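Local coordinates for sulfatase (Bacteroides fragilis CAG:558, PDB 6USS), which probably hydrolyses aryl sulfate esters as a calcium-dependent arylsulfatase of the gut microbiome, here with an engineered change at its catalytic position, at residues G420-W425 and C442-G447; K446-L451 and L462-Q467; N457-L462 and K472-A477. The protein carries 1 engineered substitution. All blocks are in the same frame, centred on the assembly; numbering follows the deposited sequence.

Interaction 1: residues G420-W425 and C442-G447; sequences GRSLYW and CTVRKG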
loop_
_atom_site.group_PDB
_atom_site.type_symbol
_atom_site.label_atom_id
_atom_site.label_comp_id
_atom_site.label_asym_id
_atom_site.label_seq_id
_atom_site.Cartn_x
_atom_site.Cartn_y
_atom_site.Cartn_z
ATOM N N GLY A 420 34.333 -19.626 7.638
ATOM C CA GLY A 420 34.944 -18.470 8.244
ATOM C C GLY A 420 33.997 -17.416 8.784
ATOM O O GLY A 420 34.470 -16.459 9.418
ATOM N N ARG A 421 32.684 -17.550 8.580
ATOM C CA ARG A 421 31.759 -16.467 8.898
ATOM C C ARG A 421 31.414 -16.419 10.386
ATOM O O ARG A 421 31.055 -17.440 10.985
ATOM C CB ARG A 421 30.479 -16.615 8.082
ATOM C CG ARG A 421 29.420 -15.608 8.448
ATOM C CD ARG A 421 28.265 -15.677 7.456
ATOM N NE ARG A 421 27.386 -14.535 7.624
ATOM C CZ ARG A 421 26.076 -14.577 7.442
ATOM N NH1 ARG A 421 25.507 -15.716 7.070
ATOM N NH2 ARG A 421 25.345 -13.483 7.629
ATOM N N SER A 422 31.512 -15.225 10.971
ATOM C CA SER A 422 31.004 -14.976 12.315
ATOM C C SER A 422 29.511 -14.635 12.272
ATOM O O SER A 422 29.062 -13.856 11.427
ATOM C CB SER A 422 31.775 -13.826 12.974
ATOM O OG SER A 422 33.019 -14.216 13.520
ATOM N N LEU A 423 28.739 -15.201 13.199
ATOM C CA LEU A 423 27.357 -14.782 13.426
ATOM C C LEU A 423 27.276 -13.978 14.725
ATOM O O LEU A 423 27.974 -14.290 15.696
ATOM C CB LEU A 423 26.411 -15.982 13.496
ATOM C CG LEU A 423 26.340 -16.920 12.303
ATOM C CD1 LEU A 423 25.224 -17.918 12.561
ATOM C CD2 LEU A 423 26.110 -16.160 10.996
ATOM N N TYR A 424 26.412 -12.959 14.760
ATOM C CA TYR A 424 26.347 -12.084 15.925
ATOM C C TYR A 424 24.926 -11.857 16.440
ATOM O O TYR A 424 23.992 -11.635 15.665
ATOM C CB TYR A 424 26.962 -10.739 15.617
ATOM C CG TYR A 424 28.353 -10.786 15.064
ATOM C CD1 TYR A 424 28.570 -10.704 13.697
ATOM C CD2 TYR A 424 29.454 -10.858 15.909
ATOM C CE1 TYR A 424 29.830 -10.720 13.182
ATOM C CE2 TYR A 424 30.736 -10.874 15.400
ATOM C CZ TYR A 424 30.916 -10.797 14.030
ATOM O OH TYR A 424 32.188 -10.810 13.501
ATOM N N TRP A 425 24.785 -11.863 17.765
ATOM C CA TRP A 425 23.572 -11.410 18.433
ATOM C C TRP A 425 23.924 -10.351 19.476
ATOM O O TRP A 425 24.981 -10.406 20.115
ATOM C CB TRP A 425 22.831 -12.539 19.134
ATOM C CG TRP A 425 22.422 -13.691 18.294
ATOM C CD1 TRP A 425 21.150 -14.007 17.904
ATOM C CD2 TRP A 425 23.268 -14.732 17.793
ATOM N NE1 TRP A 425 21.153 -15.169 17.182
ATOM C CE2 TRP A 425 22.440 -15.638 17.095
ATOM C CE3 TRP A 425 24.645 -14.991 17.867
ATOM C CZ2 TRP A 425 22.946 -16.777 16.460
ATOM C CZ3 TRP A 425 25.145 -16.123 17.236
ATOM C CH2 TRP A 425 24.298 -16.999 16.543
ATOM N N CYS A 442 25.593 -10.344 24.586
ATOM C CA CYS A 442 25.897 -10.451 23.174
ATOM C C CYS A 442 26.579 -11.785 22.937
ATOM O O CYS A 442 27.205 -12.354 23.835
ATOM C CB CYS A 442 26.790 -9.296 22.678
ATOM S SG CYS A 442 28.066 -8.898 23.857
ATOM N N THR A 443 26.476 -12.271 21.712
ATOM C CA THR A 443 26.918 -13.603 21.352
ATOM C C THR A 443 27.600 -13.549 20.000
ATOM O O THR A 443 27.120 -12.864 19.084
ATOM C CB THR A 443 25.724 -14.557 21.284
ATOM O OG1 THR A 443 25.060 -14.562 22.547
ATOM C CG2 THR A 443 26.188 -15.961 20.971
ATOM N N VAL A 444 28.710 -14.274 19.865
ATOM C CA VAL A 444 29.265 -14.591 18.553
ATOM C C VAL A 444 29.359 -16.108 18.385
ATOM O O VAL A 444 29.746 -16.832 19.311
ATOM C CB VAL A 444 30.642 -13.932 18.333
ATOM C CG1 VAL A 444 31.649 -14.380 19.425
ATOM C CG2 VAL A 444 31.155 -14.261 16.934
ATOM N N ARG A 445 28.980 -16.579 17.196
ATOM C CA ARG A 445 29.195 -17.949 16.758
ATOM C C ARG A 445 30.152 -17.931 15.578
ATOM O O ARG A 445 30.010 -17.097 14.679
ATOM C CB ARG A 445 27.880 -18.609 16.344
ATOM C CG ARG A 445 28.044 -19.954 15.693
ATOM C CD ARG A 445 28.540 -20.995 16.684
ATOM N NE ARG A 445 28.674 -22.295 16.039
ATOM C CZ ARG A 445 27.655 -23.069 15.656
ATOM N NH1 ARG A 445 26.392 -22.704 15.860
ATOM N NH2 ARG A 445 27.903 -24.223 15.053
ATOM N N LYS A 446 31.130 -18.835 15.583
ATOM C CA LYS A 446 32.117 -18.866 14.505
ATOM C C LYS A 446 32.702 -20.265 14.472
ATOM O O LYS A 446 33.359 -20.679 15.428
ATOM C CB LYS A 446 33.203 -17.819 14.722
ATOM C CG LYS A 446 34.313 -17.809 13.668
ATOM C CD LYS A 446 35.613 -17.261 14.266
ATOM C CE LYS A 446 36.319 -16.245 13.355
ATOM N NZ LYS A 446 36.146 -16.512 11.899
ATOM N N GLY A 447 32.486 -20.977 13.374
ATOM C CA GLY A 447 32.918 -22.369 13.333
ATOM C C GLY A 447 32.158 -23.179 14.369
ATOM O O GLY A 447 30.932 -23.081 14.500
#
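Trp425 and Thr443 form a hydrogen-bonded pair between antiparallel strands within 420-425 and 442-447, at one margin of the small four-stranded sheet. Trp425 N gives a nearly straight bond to Thr443 O at 2.9 Å, and Thr443 N answers to Trp425 O. Two residues along, the pattern repeats between Leu423 and Arg445, where Leu423 N lies 2.7 Å from Arg445 O. On the face that these four residues share, the indole turns its edge to the partner strand. Trp425 CG is anti to the carbonyl carbon (chi1 -57°). Trp425 CE3 meets Thr443 CG2 at 3.6 Å, and Trp425 CZ3 lies 3.8 Å from Arg445 CB. The strands belong to the antiparallel sheet that sulfatases carry in addition to the large mixed sheet of their alkaline-phosphatase-like fold. Trp425 looks back to that larger part, with NE1 bonded to Ala84 O and its side chain about 11 Å from that of calcium-binding Asp322. The other face carries Tyr424, whose CE2 lies 3.7 Å from Val444 CG2 as the two side chains run side by side. Tyr424 OH and Ser422 OG both bond to the carboxylate of Asp489 in helix 480-496. At the exposed end Lys446 NZ makes a weak bond to Gly420 O.

Interaction 2: residues K446-L451 and L462-Q467; sequences KGDWKL and LFNIPQ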
loop_
_atom_site.group_PDB
_atom_site.type_symbol
_atom_site.label_atom_id
_atom_site.label_comp_id
_atom_site.label_asym_id
_atom_site.label_seq_id
_atom_site.Cartn_x
_atom_site.Cartn_y
_atom_site.Cartn_z
ATOM N N LYS A 446 31.130 -18.835 15.583
ATOM C CA LYS A 446 32.117 -18.866 14.505
ATOM C C LYS A 446 32.702 -20.265 14.472
ATOM O O LYS A 446 33.359 -20.679 15.428
ATOM C CB LYS A 446 33.203 -17.819 14.722
ATOM C CG LYS A 446 34.313 -17.809 13.668
ATOM C CD LYS A 446 35.613 -17.261 14.266
ATOM C CE LYS A 446 36.319 -16.245 13.355
ATOM N NZ LYS A 446 36.146 -16.512 11.899
ATOM N N GLY A 447 32.486 -20.977 13.374
ATOM C CA GLY A 447 32.918 -22.369 13.333
ATOM C C GLY A 447 32.158 -23.179 14.369
ATOM O O GLY A 447 30.932 -23.081 14.500
ATOM N N ASP A 448 32.891 -23.983 15.121
ATOM C CA ASP A 448 32.293 -24.842 16.125
ATOM C C ASP A 448 32.029 -24.115 17.426
ATOM O O ASP A 448 31.492 -24.721 18.358
ATOM C CB ASP A 448 33.218 -26.029 16.412
ATOM C CG ASP A 448 33.437 -26.906 15.199
ATOM O OD1 ASP A 448 32.655 -26.782 14.216
ATOM O OD2 ASP A 448 34.391 -27.720 15.233
ATOM N N TRP A 449 32.422 -22.852 17.523
ATOM C CA TRP A 449 32.559 -22.189 18.806
ATOM C C TRP A 449 31.548 -21.068 18.935
ATOM O O TRP A 449 31.323 -20.306 17.992
ATOM C CB TRP A 449 33.977 -21.657 18.994
ATOM C CG TRP A 449 34.978 -22.761 19.168
ATOM C CD1 TRP A 449 35.886 -23.197 18.249
ATOM C CD2 TRP A 449 35.159 -23.582 20.332
ATOM N NE1 TRP A 449 36.624 -24.233 18.772
ATOM C CE2 TRP A 449 36.193 -24.491 20.046
ATOM C CE3 TRP A 449 34.553 -23.631 21.587
ATOM C CZ2 TRP A 449 36.637 -25.436 20.975
ATOM C CZ3 TRP A 449 34.994 -24.581 22.510
ATOM C CH2 TRP A 449 36.028 -25.463 22.199
ATOM N N LYS A 450 30.932 -20.995 20.107
ATOM C CA LYS A 450 29.931 -19.989 20.419
ATOM C C LYS A 450 30.333 -19.329 21.725
ATOM O O LYS A 450 30.581 -20.025 22.720
ATOM C CB LYS A 450 28.543 -20.626 20.532
ATOM C CG LYS A 450 27.414 -19.667 20.841
ATOM C CD LYS A 450 26.107 -20.440 20.899
ATOM C CE LYS A 450 24.929 -19.505 21.068
ATOM N NZ LYS A 450 23.633 -20.235 21.252
ATOM N N LEU A 451 30.427 -17.998 21.719
ATOM C CA LEU A 451 30.788 -17.243 22.912
ATOM C C LEU A 451 29.625 -16.340 23.302
ATOM O O LEU A 451 29.176 -15.516 22.498
ATOM C CB LEU A 451 32.054 -16.415 22.694
ATOM C CG LEU A 451 32.273 -15.403 23.835
ATOM C CD1 LEU A 451 32.653 -16.129 25.116
ATOM C CD2 LEU A 451 33.313 -14.337 23.482
ATOM N N LEU A 462 31.672 -20.415 26.817
ATOM C CA LEU A 462 32.172 -20.869 25.529
ATOM C C LEU A 462 31.688 -22.292 25.319
ATOM O O LEU A 462 31.933 -23.160 26.162
ATOM C CB LEU A 462 33.699 -20.791 25.480
ATOM C CG LEU A 462 34.357 -21.303 24.192
ATOM C CD1 LEU A 462 34.049 -20.366 23.072
ATOM C CD2 LEU A 462 35.850 -21.426 24.350
ATOM N N PHE A 463 30.983 -22.531 24.219
ATOM C CA PHE A 463 30.462 -23.862 23.938
ATOM C C PHE A 463 30.919 -24.323 22.567
ATOM O O PHE A 463 30.978 -23.534 21.617
ATOM C CB PHE A 463 28.927 -23.913 24.000
ATOM C CG PHE A 463 28.346 -23.512 25.340
ATOM C CD1 PHE A 463 28.324 -24.404 26.402
ATOM C CD2 PHE A 463 27.808 -22.245 25.527
ATOM C CE1 PHE A 463 27.787 -24.034 27.631
ATOM C CE2 PHE A 463 27.263 -21.869 26.748
ATOM C CZ PHE A 463 27.255 -22.759 27.800
ATOM N N ASN A 464 31.235 -25.605 22.478
ATOM C CA ASN A 464 31.433 -26.285 21.206
ATOM C C ASN A 464 30.081 -26.838 20.790
ATOM O O ASN A 464 29.677 -27.911 21.240
ATOM C CB ASN A 464 32.462 -27.403 21.331
ATOM C CG ASN A 464 33.009 -27.826 19.990
ATOM O OD1 ASN A 464 32.294 -28.392 19.159
ATOM N ND2 ASN A 464 34.280 -27.538 19.759
ATOM N N ILE A 465 29.381 -26.103 19.919
ATOM C CA ILE A 465 28.005 -26.468 19.573
ATOM C C ILE A 465 27.910 -27.861 18.952
ATOM O O ILE A 465 27.078 -28.656 19.408
ATOM C CB ILE A 465 27.371 -25.369 18.705
ATOM C CG1 ILE A 465 27.298 -24.039 19.491
ATOM C CG2 ILE A 465 25.997 -25.800 18.194
ATOM C CD1 ILE A 465 26.414 -24.062 20.721
ATOM N N PRO A 466 28.725 -28.230 17.953
ATOM C CA PRO A 466 28.575 -29.585 17.387
ATOM C C PRO A 466 28.895 -30.701 18.377
ATOM O O PRO A 466 28.412 -31.827 18.210
ATOM C CB PRO A 466 29.554 -29.584 16.202
ATOM C CG PRO A 466 29.763 -28.133 15.881
ATOM C CD PRO A 466 29.723 -27.444 17.207
ATOM N N GLN A 467 29.691 -30.428 19.409
ATOM C CA GLN A 467 29.954 -31.412 20.451
ATOM C C GLN A 467 29.014 -31.310 21.642
ATOM O O GLN A 467 28.936 -32.259 22.431
ATOM C CB GLN A 467 31.380 -31.269 20.984
ATOM C CG GLN A 467 32.441 -31.844 20.084
ATOM C CD GLN A 467 33.831 -31.460 20.562
ATOM O OE1 GLN A 467 34.075 -31.365 21.778
ATOM N NE2 GLN A 467 34.742 -31.210 19.617
#
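Trp449 has CG anti to the carbonyl carbon (chi1 -69°) and Asn464 has CG anti to the backbone N (chi1 -162°), rotations with which the amide comes over one face of the indole. Their strands, 449-451 and 462-464, form an antiparallel beta hairpin, and a type II' turn from Lys446 to Trp449 leads into the first of them. Asn464 ND2 sits 3.4 Å above the Trp449 ring plane, offset toward the rim by CZ2, with the amide turned 75° from the indole. Asn464 CB adds a CH-pi contact over the Trp449 six-membered ring, 4.2 Å from its centroid. Leu462 meets the same ring obliquely, its CG 3.5 Å from Trp449 CE3, while His479 and Ile482 also touch the indole. Between the non-hydrogen-bonded pairs Trp449-Asn464 and Leu451-Leu462, Lys450 and Phe463 exchange both backbone bonds, with Phe463 N 2.9 Å from Lys450 O. The pairing ends at Asp448 O, which accepts from Ile465 N where the chain leaves the strand. On the face opposite Trp449, the extended Lys450 chain lays its methylenes on Ile465 and carries NZ to Ala351 O and the carboxylates of Glu353 and Glu471. There, Lys450 CD stands 3.6 Å from Ile465 CD1.

Interaction 3: residues N457-L462 and K472-A477; sequences NGKKEL and KNNLAA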
loop_
_atom_site.group_PDB
_atom_site.type_symbol
_atom_site.label_atom_id
_atom_site.label_comp_id
_atom_site.label_asym_id
_atom_site.label_seq_id
_atom_site.Cartn_x
_atom_site.Cartn_y
_atom_site.Cartn_z
ATOM N N ASN A 457 27.253 -9.181 34.675
ATOM C CA ASN A 457 28.390 -9.419 35.553
ATOM C C ASN A 457 29.661 -9.807 34.807
ATOM O O ASN A 457 30.601 -10.281 35.450
ATOM C CB ASN A 457 28.054 -10.507 36.571
ATOM C CG ASN A 457 27.769 -11.849 35.913
ATOM O OD1 ASN A 457 27.654 -11.935 34.684
ATOM N ND2 ASN A 457 27.661 -12.904 36.725
ATOM N N GLY A 458 29.717 -9.643 33.481
ATOM C CA GLY A 458 30.911 -9.968 32.716
ATOM C C GLY A 458 31.199 -11.446 32.546
ATOM O O GLY A 458 32.279 -11.806 32.063
ATOM N N LYS A 459 30.279 -12.316 32.953
ATOM C CA LYS A 459 30.474 -13.749 32.797
ATOM C C LYS A 459 30.573 -14.102 31.316
ATOM O O LYS A 459 29.859 -13.538 30.481
ATOM C CB LYS A 459 29.306 -14.491 33.465
ATOM C CG LYS A 459 29.262 -15.990 33.259
ATOM C CD LYS A 459 30.146 -16.724 34.280
ATOM C CE LYS A 459 30.175 -18.243 34.022
ATOM N NZ LYS A 459 31.466 -18.854 34.479
ATOM N N LYS A 460 31.474 -15.027 30.983
ATOM C CA LYS A 460 31.602 -15.530 29.622
ATOM C C LYS A 460 31.409 -17.044 29.602
ATOM O O LYS A 460 31.849 -17.747 30.515
ATOM C CB LYS A 460 32.962 -15.148 29.020
ATOM C CG LYS A 460 33.168 -13.629 28.843
ATOM C CD LYS A 460 34.499 -13.318 28.138
ATOM C CE LYS A 460 34.675 -11.830 27.863
ATOM N NZ LYS A 460 36.100 -11.394 27.949
ATOM N N GLU A 461 30.712 -17.537 28.573
ATOM C CA GLU A 461 30.487 -18.965 28.358
ATOM C C GLU A 461 30.915 -19.328 26.943
ATOM O O GLU A 461 30.591 -18.618 25.981
ATOM C CB GLU A 461 29.017 -19.354 28.573
ATOM C CG GLU A 461 28.561 -19.236 30.008
ATOM C CD GLU A 461 27.119 -19.669 30.219
ATOM O OE1 GLU A 461 26.315 -19.590 29.264
ATOM O OE2 GLU A 461 26.785 -20.083 31.355
ATOM N N LEU A 462 31.672 -20.415 26.817
ATOM C CA LEU A 462 32.172 -20.869 25.529
ATOM C C LEU A 462 31.688 -22.292 25.319
ATOM O O LEU A 462 31.933 -23.160 26.162
ATOM C CB LEU A 462 33.699 -20.791 25.480
ATOM C CG LEU A 462 34.357 -21.303 24.192
ATOM C CD1 LEU A 462 34.049 -20.366 23.072
ATOM C CD2 LEU A 462 35.850 -21.426 24.350
ATOM N N LYS A 472 25.699 -27.666 27.747
ATOM C CA LYS A 472 25.844 -28.117 29.125
ATOM C C LYS A 472 27.240 -27.891 29.688
ATOM O O LYS A 472 27.399 -27.906 30.915
ATOM C CB LYS A 472 25.531 -29.615 29.251
ATOM C CG LYS A 472 24.103 -30.038 28.954
ATOM C CD LYS A 472 24.024 -31.565 28.946
ATOM C CE LYS A 472 23.001 -32.084 27.946
ATOM N NZ LYS A 472 21.816 -32.681 28.628
ATOM N N ASN A 473 28.252 -27.693 28.830
ATOM C CA ASN A 473 29.655 -27.680 29.247
ATOM C C ASN A 473 30.390 -26.408 28.806
ATOM O O ASN A 473 30.932 -26.330 27.695
ATOM C CB ASN A 473 30.377 -28.916 28.730
ATOM C CG ASN A 473 31.722 -29.105 29.405
ATOM O OD1 ASN A 473 32.014 -28.478 30.441
ATOM N ND2 ASN A 473 32.550 -29.977 28.836
ATOM N N ASN A 474 30.439 -25.419 29.698
ATOM C CA ASN A 474 31.203 -24.201 29.458
ATOM C C ASN A 474 32.692 -24.530 29.420
ATOM O O ASN A 474 33.254 -25.016 30.407
ATOM C CB ASN A 474 30.885 -23.195 30.562
ATOM C CG ASN A 474 31.635 -21.893 30.420
ATOM O OD1 ASN A 474 32.293 -21.638 29.406
ATOM N ND2 ASN A 474 31.519 -21.042 31.434
ATOM N N LEU A 475 33.331 -24.272 28.281
ATOM C CA LEU A 475 34.737 -24.594 28.066
ATOM C C LEU A 475 35.623 -23.352 28.039
ATOM O O LEU A 475 36.722 -23.394 27.477
ATOM C CB LEU A 475 34.907 -25.379 26.764
ATOM C CG LEU A 475 34.320 -26.784 26.681
ATOM C CD1 LEU A 475 34.195 -27.190 25.236
ATOM C CD2 LEU A 475 35.200 -27.758 27.426
ATOM N N ALA A 476 35.163 -22.244 28.625
ATOM C CA ALA A 476 35.965 -21.023 28.658
ATOM C C ALA A 476 37.317 -21.263 29.332
ATOM O O ALA A 476 38.367 -20.890 28.795
ATOM C CB ALA A 476 35.189 -19.907 29.372
ATOM N N ALA A 477 37.309 -21.893 30.509
ATOM C CA ALA A 477 38.551 -22.140 31.231
ATOM C C ALA A 477 39.512 -22.994 30.410
ATOM O O ALA A 477 40.732 -22.792 30.452
ATOM C CB ALA A 477 38.243 -22.807 32.570
#
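Leu462 carries the firm part of this contact, gripped through both of its backbone polar atoms by the loop 472-477. Its carbonyl takes an almost straight bond, 176° at the hydrogen, from Leu475 N, which lies 2.8 Å from Leu462 O in the carbonyl plane. The amide Leu462 N donates to Asn474 OD1 at 2.9 Å. Asn474 CG is anti to the backbone N (chi1 180°), which carries the amide group across to the strand. Beside these bonds Leu462 CB packs against Ala476, 4.3 Å from Ala476 CB, and both side chains also touch Val483 of helix 480-496.

Asn474 forms an Asx turn: Asn474 OD1 also accepts from Ala476 N at 3.0 Å. The two N-H groups reach this oxygen from opposite faces of the amide plane, each well out of it, so one side-chain atom both shapes the loop and ties it to strand 460-464, the last of the antiparallel sheet within the chain. The loop runs past the outer edge of this strand on the way to helix 480-496.

Toward solvent the contact slackens. Asn474 ND2 makes a weak bond to Lys460 O and lies 3.7 Å from Glu461 CG, the Glu461 and Asn474 side chains crossing at about a right angle. Exposed Lys459 comes tip to tip with the same amide, nitrogen to nitrogen, with Lys459 NZ 3.7 Å from Asn474 ND2. The ends of Lys460 and Glu461 are held elsewhere: Lys460 NZ by Pro514 O, Glu461 OE1 by Tyr352 and Tyr454.

In the fold
The three contacts step across one antiparallel sheet: interaction 1 joins strands 422-427 and 441-446, interaction 2 pairs 449-454 with 460-464, and interaction 3 adds a loop beyond that last strand. Interactions 1 and 2 share Lys446 and Gly447 and meet through Val444 O and Leu451 N, a probable hydrogen bond at 2.8 Å; interactions 2 and 3 share Leu462. Interaction 2 is mostly buried and interaction 1 partly so, whereas interaction 3 lies at the surface. Antiparallel backbone pairing, longer in interaction 1, and packing around a tryptophan serve the first two; in the third, one backbone bond is joined by bonds to the side-chain oxygen of Asn474. Interaction 1 lies nearest the calcium site.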